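PDB 6TZ0: RNA-dependent RNA Polymerase from Bombyx mori cytoplasmic polyhedrosis virus, which catalyses RNA-templated RNA synthesis and probably serves both transcription and replication of the segmented double-stranded viral genome. Local coordinates for residues A[157-161]-A[773-777]; A[1098-1102]-A[1128-1132]; A[83-87]-A[101-105]. One frame throughout, in Å; residues are numbered along the deposited sequence.

Interaction 1: A[157-161]-A[773-777]; sequences DVWYQ and RPEGL
Trp-159 reaches across from the last turn of helix 145-160 and puts its six-membered ring against the start of helix 774-786, where Arg-773, Glu-775 and Gly-776 receive it from three directions. Gly-776 CA sits over one face, 4.1 Å from the centroid of the Trp-159 six-membered ring, a CH-pi contact made directly with the helix backbone. At the ring edge, in its plane, comes the Glu-775 methylene, with Glu-775 CG 3.7 Å from Trp-159 CH2; the Glu-775 chain runs crosswise to the indole. Arg-773 and Trp-159 lie alongside, pointing in opposite senses, guanidinium and indole planes only 19° apart, and Arg-773 NE comes within 3.5 Å of Trp-159 CZ2. The bend at chi3 (67°) turns the Arg-773 tip back along the indole, so that Trp-159 NE1 lies over one guanidinium face. This is helix-end packing between the N-terminal region of the polymerase and a helix some six hundred residues further along the chain. Tyr-160 adds a looser touch: Tyr-160 OH is 3.7 Å from Arg-773 NH2, and the Tyr-160 ring plane is 80° from that of the guanidinium. Arg-16 makes a cation-pi contact with Trp-159, Met-779 extends the packing along helix 774-786, and Met-218 of helix 206-218 touches both Trp-159 and Tyr-160.

Interaction 2: A[1098-1102]-A[1128-1132]; sequences KIYKS and FAYYS
Aromatic packing between Tyr-1100 and Phe-1128 carries this contact. The two side chains, each reaching toward the other's helix, hold their planes 19° apart, yet they are so displaced that little of one ring lies over the other, the Tyr-1100 and Phe-1128 centroids being 5.2 Å apart. What fills the face of the tyrosine is instead the phenylalanine methylene: Phe-1128 CB stands 3.7 Å from the Tyr-1100 centroid, almost straight above it, as a CH-pi contact. The exchange is reciprocal, since Tyr-1100 CB lies over a face of the Phe-1128 ring, offset toward its rim. Tyr-1100 has its CG opposite the backbone N (chi1 177°), which sends the ring out across the neighbouring helix.

Looser van der Waals touches flank the pair. Beyond the ring, Tyr-1100 OH comes 4.3 Å from Ala-1129 CA, and the Lys-1101 chain, folded at chi2 and chi3, brings Lys-1101 NZ to 3.8 Å from Ser-1132 CB.

Hydrogen bonds stay within each segment. Ser-1132 OG donates back to Ala-1129 O (3.1 Å) from above the carbonyl plane. At the end of helix 1091-1101, Lys-1098 O accepts from both Ser-1102 N and Ser-1102 OG, which approach from opposite faces of its plane.

Phe-1093 and Tyr-1097, one to two turns back along helix 1091-1101, continue the aromatic surface toward Phe-1128 and Tyr-1131. The whole is aromatic helix-helix packing between helices 1091-1101 and 1118-1132, in a C-terminal region consistent with the bracelet of the cage-like reovirus polymerases.

Interaction 3: A[83-87]-A[101-105]; sequences PSDYP and YDYLV
The rings of Tyr-86 and Tyr-101 each meet a carbonyl oxygen of the other segment at an edge. Tyr-103 O lies in the plane of the Tyr-86 ring, at its hydroxyl end, while Asp-85 O comes up near the plane of the Tyr-101 ring, 3.7 Å from Tyr-101 CD2. One face of Tyr-101 is taken by its own segment: Val-105 CG2 sits above it, offset toward the rim. The Asp-85 carboxylate is steeply inclined to the Tyr-101 ring, the planes 72° apart, with Asp-85 OD1 4.0 Å from Tyr-101 CE2 and Asp-85 OD2 resting against Val-105 CG1.

Tyr-86 does the deep reaching. Its CG lies beside the backbone N (chi1 -60°), and the ring extends into the bend of 101-105, where Tyr-86 OH donates a hydrogen bond of 2.6 Å to Tyr-103 O, tilted 30° from the carbonyl plane. Val-105 N is 3.1 Å from the same Tyr-86 OH, and Val-105 CG2 packs against the ring carbon Tyr-86 CZ at 3.8 Å.

Both segments belong to the long irregular connection between helices 73-76 and 121-134, with no strand pairing between them; the hydrogen bond runs from a side chain to the backbone. Lys-79 forms a salt bridge with Asp-85 OD2, and Tyr-101 OH is hydrogen-bonded to Asp-240 OD2. The Tyr-103 side chain faces helix 242-248, while the hydroxyl of the buried Tyr-86 holds its carbonyl: the phenol satisfies a backbone acceptor of a buried residue, and Lys-79 probably offsets the negative charge of Asp-85.

In the fold
The three contacts do not touch one another. Interaction 3 is the one close to a nucleotide-binding residue: the side chain of Tyr-103 is about 4 Å from that of Arg-485, which binds UTP in another structure of this protein. Interactions 1 and 3 both involve the N-terminal region, with centres about 41 Å apart, but interaction 1 ties it to a helix more than 600 residues further along the chain whereas interaction 3 closes a local loop. Interaction 2 belongs to the C-terminal region, its centre about 51 Å from that of interaction 1 and about 69 Å from that of interaction 3, which lies on the opposite side of the chain's centre. Interactions 1 and 2 are plain packing, remote from the nucleotide- and magnesium-binding residues.

Interaction 1: A[157-161]-A[773-777]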
# COMPACT_ATOMS: atom_id res chain seq x y z
N ASP A 157 -20.51 -35.48 -6.97
CA ASP A 157 -21.02 -36.85 -7.05
C ASP A 157 -21.87 -37.20 -5.85
O ASP A 157 -22.93 -37.82 -5.98
CB ASP A 157 -19.87 -37.85 -7.17
CG ASP A 157 -19.18 -37.79 -8.51
OD1 ASP A 157 -19.81 -37.35 -9.48
OD2 ASP A 157 -18.02 -38.23 -8.58
N VAL A 158 -21.42 -36.82 -4.65
CA VAL A 158 -22.18 -37.17 -3.45
C VAL A 158 -23.45 -36.34 -3.35
O VAL A 158 -24.50 -36.83 -2.90
CB VAL A 158 -21.28 -37.04 -2.21
CG1 VAL A 158 -22.04 -37.25 -0.92
CG2 VAL A 158 -20.18 -38.06 -2.30
N TRP A 159 -23.42 -35.09 -3.83
CA TRP A 159 -24.64 -34.28 -3.79
C TRP A 159 -25.68 -34.79 -4.79
O TRP A 159 -26.84 -35.00 -4.42
CB TRP A 159 -24.33 -32.82 -4.07
CG TRP A 159 -25.51 -31.91 -3.88
CD1 TRP A 159 -26.42 -31.54 -4.82
CD2 TRP A 159 -25.88 -31.22 -2.68
NE1 TRP A 159 -27.36 -30.70 -4.28
CE2 TRP A 159 -27.05 -30.48 -2.97
CE3 TRP A 159 -25.36 -31.16 -1.39
CZ2 TRP A 159 -27.69 -29.70 -2.02
CZ3 TRP A 159 -25.99 -30.39 -0.45
CH2 TRP A 159 -27.14 -29.66 -0.77
N TYR A 160 -25.29 -34.99 -6.05
CA TYR A 160 -26.28 -35.34 -7.06
C TYR A 160 -26.50 -36.84 -7.22
O TYR A 160 -27.33 -37.22 -8.04
CB TYR A 160 -25.88 -34.72 -8.40
CG TYR A 160 -26.13 -33.24 -8.43
CD1 TYR A 160 -27.38 -32.74 -8.75
CD2 TYR A 160 -25.14 -32.35 -8.08
CE1 TYR A 160 -27.62 -31.39 -8.77
CE2 TYR A 160 -25.37 -30.99 -8.08
CZ TYR A 160 -26.62 -30.53 -8.43
OH TYR A 160 -26.85 -29.18 -8.44
N GLN A 161 -25.75 -37.67 -6.49
CA GLN A 161 -25.91 -39.13 -6.39
C GLN A 161 -25.70 -39.87 -7.71
O GLN A 161 -25.84 -41.09 -7.76
CB GLN A 161 -27.27 -39.53 -5.80
CG GLN A 161 -27.48 -39.10 -4.38
CD GLN A 161 -28.80 -39.58 -3.83
OE1 GLN A 161 -29.54 -40.29 -4.51
NE2 GLN A 161 -29.13 -39.16 -2.62
N ARG A 773 -26.96 -21.32 -2.29
CA ARG A 773 -27.21 -22.57 -1.57
C ARG A 773 -26.02 -22.86 -0.66
O ARG A 773 -25.00 -23.41 -1.12
CB ARG A 773 -27.47 -23.73 -2.53
CG ARG A 773 -27.86 -25.01 -1.82
CD ARG A 773 -28.23 -26.15 -2.75
NE ARG A 773 -27.11 -26.65 -3.54
CZ ARG A 773 -27.09 -26.69 -4.87
NH1 ARG A 773 -28.13 -26.26 -5.56
NH2 ARG A 773 -26.03 -27.16 -5.50
N PRO A 774 -26.11 -22.50 0.62
CA PRO A 774 -24.96 -22.71 1.53
C PRO A 774 -24.71 -24.15 1.93
O PRO A 774 -23.61 -24.46 2.40
CB PRO A 774 -25.33 -21.86 2.75
CG PRO A 774 -26.32 -20.88 2.25
CD PRO A 774 -27.10 -21.60 1.21
N GLU A 775 -25.68 -25.05 1.75
CA GLU A 775 -25.51 -26.44 2.18
C GLU A 775 -24.56 -27.20 1.26
O GLU A 775 -23.72 -27.98 1.72
CB GLU A 775 -26.88 -27.12 2.25
CG GLU A 775 -26.84 -28.56 2.71
CD GLU A 775 -26.40 -28.72 4.15
OE1 GLU A 775 -26.65 -27.79 4.96
OE2 GLU A 775 -25.80 -29.76 4.47
N GLY A 776 -24.67 -26.97 -0.06
CA GLY A 776 -23.71 -27.54 -0.98
C GLY A 776 -22.32 -26.98 -0.80
O GLY A 776 -21.33 -27.68 -1.01
N LEU A 777 -22.23 -25.73 -0.36
CA LEU A 777 -20.95 -25.14 0.00
C LEU A 777 -20.38 -25.79 1.26
O LEU A 777 -19.16 -25.94 1.39
CB LEU A 777 -21.13 -23.64 0.14
CG LEU A 777 -20.01 -22.67 0.47
CD1 LEU A 777 -20.20 -21.43 -0.35
CD2 LEU A 777 -20.15 -22.29 1.90

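Interaction 2: A[1098-1102]-A[1128-1132]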
# COMPACT_ATOMS: atom_id res chain seq x y z
N LYS A 1098 -2.28 -12.65 39.12
CA LYS A 1098 -1.36 -13.26 40.06
C LYS A 1098 -0.77 -12.23 41.02
O LYS A 1098 -0.71 -12.46 42.23
CB LYS A 1098 -0.24 -13.99 39.31
CG LYS A 1098 -0.70 -15.26 38.62
CD LYS A 1098 0.45 -15.92 37.87
CE LYS A 1098 -0.04 -17.13 37.10
NZ LYS A 1098 -0.48 -18.22 38.01
N ILE A 1099 -0.35 -11.08 40.49
CA ILE A 1099 0.18 -10.04 41.38
C ILE A 1099 -0.94 -9.31 42.12
O ILE A 1099 -0.70 -8.68 43.15
CB ILE A 1099 1.11 -9.11 40.57
CG1 ILE A 1099 1.97 -8.21 41.46
CG2 ILE A 1099 0.34 -8.25 39.62
CD1 ILE A 1099 2.92 -8.95 42.33
N TYR A 1100 -2.19 -9.44 41.66
CA TYR A 1100 -3.33 -8.89 42.38
C TYR A 1100 -3.68 -9.75 43.59
O TYR A 1100 -3.95 -9.22 44.67
CB TYR A 1100 -4.52 -8.79 41.42
CG TYR A 1100 -5.81 -8.31 42.03
CD1 TYR A 1100 -6.00 -6.97 42.34
CD2 TYR A 1100 -6.86 -9.19 42.27
CE1 TYR A 1100 -7.19 -6.53 42.89
CE2 TYR A 1100 -8.05 -8.77 42.82
CZ TYR A 1100 -8.21 -7.43 43.13
OH TYR A 1100 -9.40 -7.01 43.67
N LYS A 1101 -3.69 -11.08 43.42
CA LYS A 1101 -3.94 -11.97 44.55
C LYS A 1101 -2.81 -11.96 45.57
O LYS A 1101 -3.05 -12.31 46.74
CB LYS A 1101 -4.18 -13.40 44.05
CG LYS A 1101 -5.43 -13.61 43.20
CD LYS A 1101 -6.72 -13.67 44.02
CE LYS A 1101 -7.52 -12.38 43.98
NZ LYS A 1101 -8.82 -12.53 44.69
N SER A 1102 -1.61 -11.58 45.17
CA SER A 1102 -0.48 -11.38 46.07
C SER A 1102 -0.53 -9.99 46.69
O SER A 1102 -1.59 -9.36 46.72
CB SER A 1102 0.84 -11.59 45.33
OG SER A 1102 0.96 -12.94 44.90
N PHE A 1128 -9.91 -7.04 37.28
CA PHE A 1128 -9.55 -7.98 38.34
C PHE A 1128 -10.67 -8.13 39.35
O PHE A 1128 -10.91 -9.23 39.87
CB PHE A 1128 -8.29 -7.56 39.08
CG PHE A 1128 -7.09 -7.44 38.21
CD1 PHE A 1128 -6.68 -8.51 37.44
CD2 PHE A 1128 -6.31 -6.31 38.27
CE1 PHE A 1128 -5.57 -8.41 36.65
CE2 PHE A 1128 -5.18 -6.21 37.51
CZ PHE A 1128 -4.81 -7.26 36.69
N ALA A 1129 -11.36 -7.03 39.66
CA ALA A 1129 -12.46 -7.09 40.62
C ALA A 1129 -13.62 -7.91 40.07
O ALA A 1129 -14.33 -8.58 40.83
CB ALA A 1129 -12.91 -5.69 41.00
N TYR A 1130 -13.83 -7.88 38.76
CA TYR A 1130 -14.91 -8.68 38.20
C TYR A 1130 -14.49 -10.12 37.96
O TYR A 1130 -15.34 -11.00 37.83
CB TYR A 1130 -15.42 -8.06 36.90
CG TYR A 1130 -16.76 -8.61 36.49
CD1 TYR A 1130 -17.92 -8.20 37.13
CD2 TYR A 1130 -16.87 -9.55 35.48
CE1 TYR A 1130 -19.15 -8.71 36.77
CE2 TYR A 1130 -18.09 -10.06 35.12
CZ TYR A 1130 -19.23 -9.63 35.75
OH TYR A 1130 -20.44 -10.15 35.37
N TYR A 1131 -13.19 -10.39 37.87
CA TYR A 1131 -12.80 -11.79 37.79
C TYR A 1131 -12.78 -12.46 39.16
O TYR A 1131 -13.04 -13.66 39.25
CB TYR A 1131 -11.43 -11.92 37.12
CG TYR A 1131 -11.03 -13.35 36.81
CD1 TYR A 1131 -11.60 -14.04 35.75
CD2 TYR A 1131 -10.09 -14.01 37.59
CE1 TYR A 1131 -11.23 -15.33 35.46
CE2 TYR A 1131 -9.72 -15.31 37.31
CZ TYR A 1131 -10.30 -15.96 36.24
OH TYR A 1131 -9.94 -17.26 35.96
N SER A 1132 -12.48 -11.70 40.22
CA SER A 1132 -12.42 -12.29 41.55
C SER A 1132 -13.81 -12.64 42.08
O SER A 1132 -13.96 -13.57 42.87
CB SER A 1132 -11.70 -11.35 42.52
OG SER A 1132 -12.44 -10.16 42.70

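Interaction 3: A[83-87]-A[101-105]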
# COMPACT_ATOMS: atom_id res chain seq x y z
N PRO A 83 7.13 -16.55 -32.35
CA PRO A 83 7.92 -15.56 -31.60
C PRO A 83 7.50 -14.12 -31.81
O PRO A 83 7.99 -13.24 -31.09
CB PRO A 83 9.35 -15.80 -32.11
CG PRO A 83 9.16 -16.36 -33.47
CD PRO A 83 7.92 -17.20 -33.41
N SER A 84 6.61 -13.83 -32.76
CA SER A 84 6.09 -12.49 -32.93
C SER A 84 4.87 -12.21 -32.06
O SER A 84 4.29 -11.13 -32.17
CB SER A 84 5.73 -12.23 -34.40
OG SER A 84 4.62 -13.01 -34.80
N ASP A 85 4.47 -13.15 -31.21
CA ASP A 85 3.46 -12.86 -30.20
C ASP A 85 4.03 -12.01 -29.07
O ASP A 85 3.27 -11.32 -28.39
CB ASP A 85 2.88 -14.14 -29.61
CG ASP A 85 2.05 -14.92 -30.60
OD1 ASP A 85 1.51 -14.32 -31.54
OD2 ASP A 85 1.93 -16.14 -30.41
N TYR A 86 5.34 -12.05 -28.86
CA TYR A 86 6.00 -11.25 -27.84
C TYR A 86 7.15 -10.48 -28.48
O TYR A 86 8.32 -10.82 -28.30
CB TYR A 86 6.50 -12.14 -26.71
CG TYR A 86 5.38 -12.90 -26.03
CD1 TYR A 86 4.58 -12.29 -25.07
CD2 TYR A 86 5.11 -14.22 -26.36
CE1 TYR A 86 3.56 -12.97 -24.46
CE2 TYR A 86 4.09 -14.91 -25.75
CZ TYR A 86 3.32 -14.28 -24.80
OH TYR A 86 2.30 -14.97 -24.19
N PRO A 87 6.85 -9.42 -29.24
CA PRO A 87 7.90 -8.72 -29.99
C PRO A 87 8.74 -7.84 -29.08
O PRO A 87 8.43 -7.62 -27.91
CB PRO A 87 7.11 -7.88 -30.99
CG PRO A 87 5.84 -7.61 -30.29
CD PRO A 87 5.53 -8.81 -29.47
N TYR A 101 -0.30 -8.87 -26.81
CA TYR A 101 -0.53 -9.82 -25.73
C TYR A 101 0.29 -9.43 -24.51
O TYR A 101 1.49 -9.14 -24.62
CB TYR A 101 -0.18 -11.24 -26.18
CG TYR A 101 -1.00 -11.68 -27.36
CD1 TYR A 101 -2.32 -12.05 -27.20
CD2 TYR A 101 -0.45 -11.71 -28.63
CE1 TYR A 101 -3.08 -12.44 -28.27
CE2 TYR A 101 -1.20 -12.10 -29.71
CZ TYR A 101 -2.52 -12.47 -29.53
OH TYR A 101 -3.28 -12.86 -30.59
N ASP A 102 -0.36 -9.42 -23.35
CA ASP A 102 0.31 -9.24 -22.08
C ASP A 102 0.30 -10.50 -21.24
O ASP A 102 0.85 -10.50 -20.13
CB ASP A 102 -0.33 -8.10 -21.29
CG ASP A 102 -0.11 -6.75 -21.92
OD1 ASP A 102 0.91 -6.58 -22.61
OD2 ASP A 102 -0.95 -5.85 -21.71
N TYR A 103 -0.32 -11.57 -21.73
CA TYR A 103 -0.51 -12.78 -20.95
C TYR A 103 -0.14 -13.98 -21.81
O TYR A 103 0.35 -13.84 -22.93
CB TYR A 103 -1.94 -12.83 -20.40
CG TYR A 103 -2.22 -11.79 -19.33
CD1 TYR A 103 -1.94 -12.05 -18.00
CD2 TYR A 103 -2.71 -10.54 -19.66
CE1 TYR A 103 -2.16 -11.10 -17.03
CE2 TYR A 103 -2.93 -9.58 -18.70
CZ TYR A 103 -2.66 -9.87 -17.38
OH TYR A 103 -2.88 -8.94 -16.40
N LEU A 104 -0.39 -15.17 -21.27
CA LEU A 104 0.06 -16.41 -21.90
C LEU A 104 -0.83 -16.74 -23.10
O LEU A 104 -2.02 -17.03 -22.93
CB LEU A 104 0.05 -17.54 -20.87
CG LEU A 104 0.71 -18.90 -21.07
CD1 LEU A 104 -0.24 -19.89 -21.67
CD2 LEU A 104 1.92 -18.78 -21.97
N VAL A 105 -0.26 -16.68 -24.29
CA VAL A 105 -0.94 -17.09 -25.52
C VAL A 105 -1.02 -18.62 -25.53
O VAL A 105 -0.18 -19.30 -24.94
CB VAL A 105 -0.17 -16.53 -26.73
CG1 VAL A 105 -0.86 -16.81 -28.06
CG2 VAL A 105 0.02 -15.05 -26.58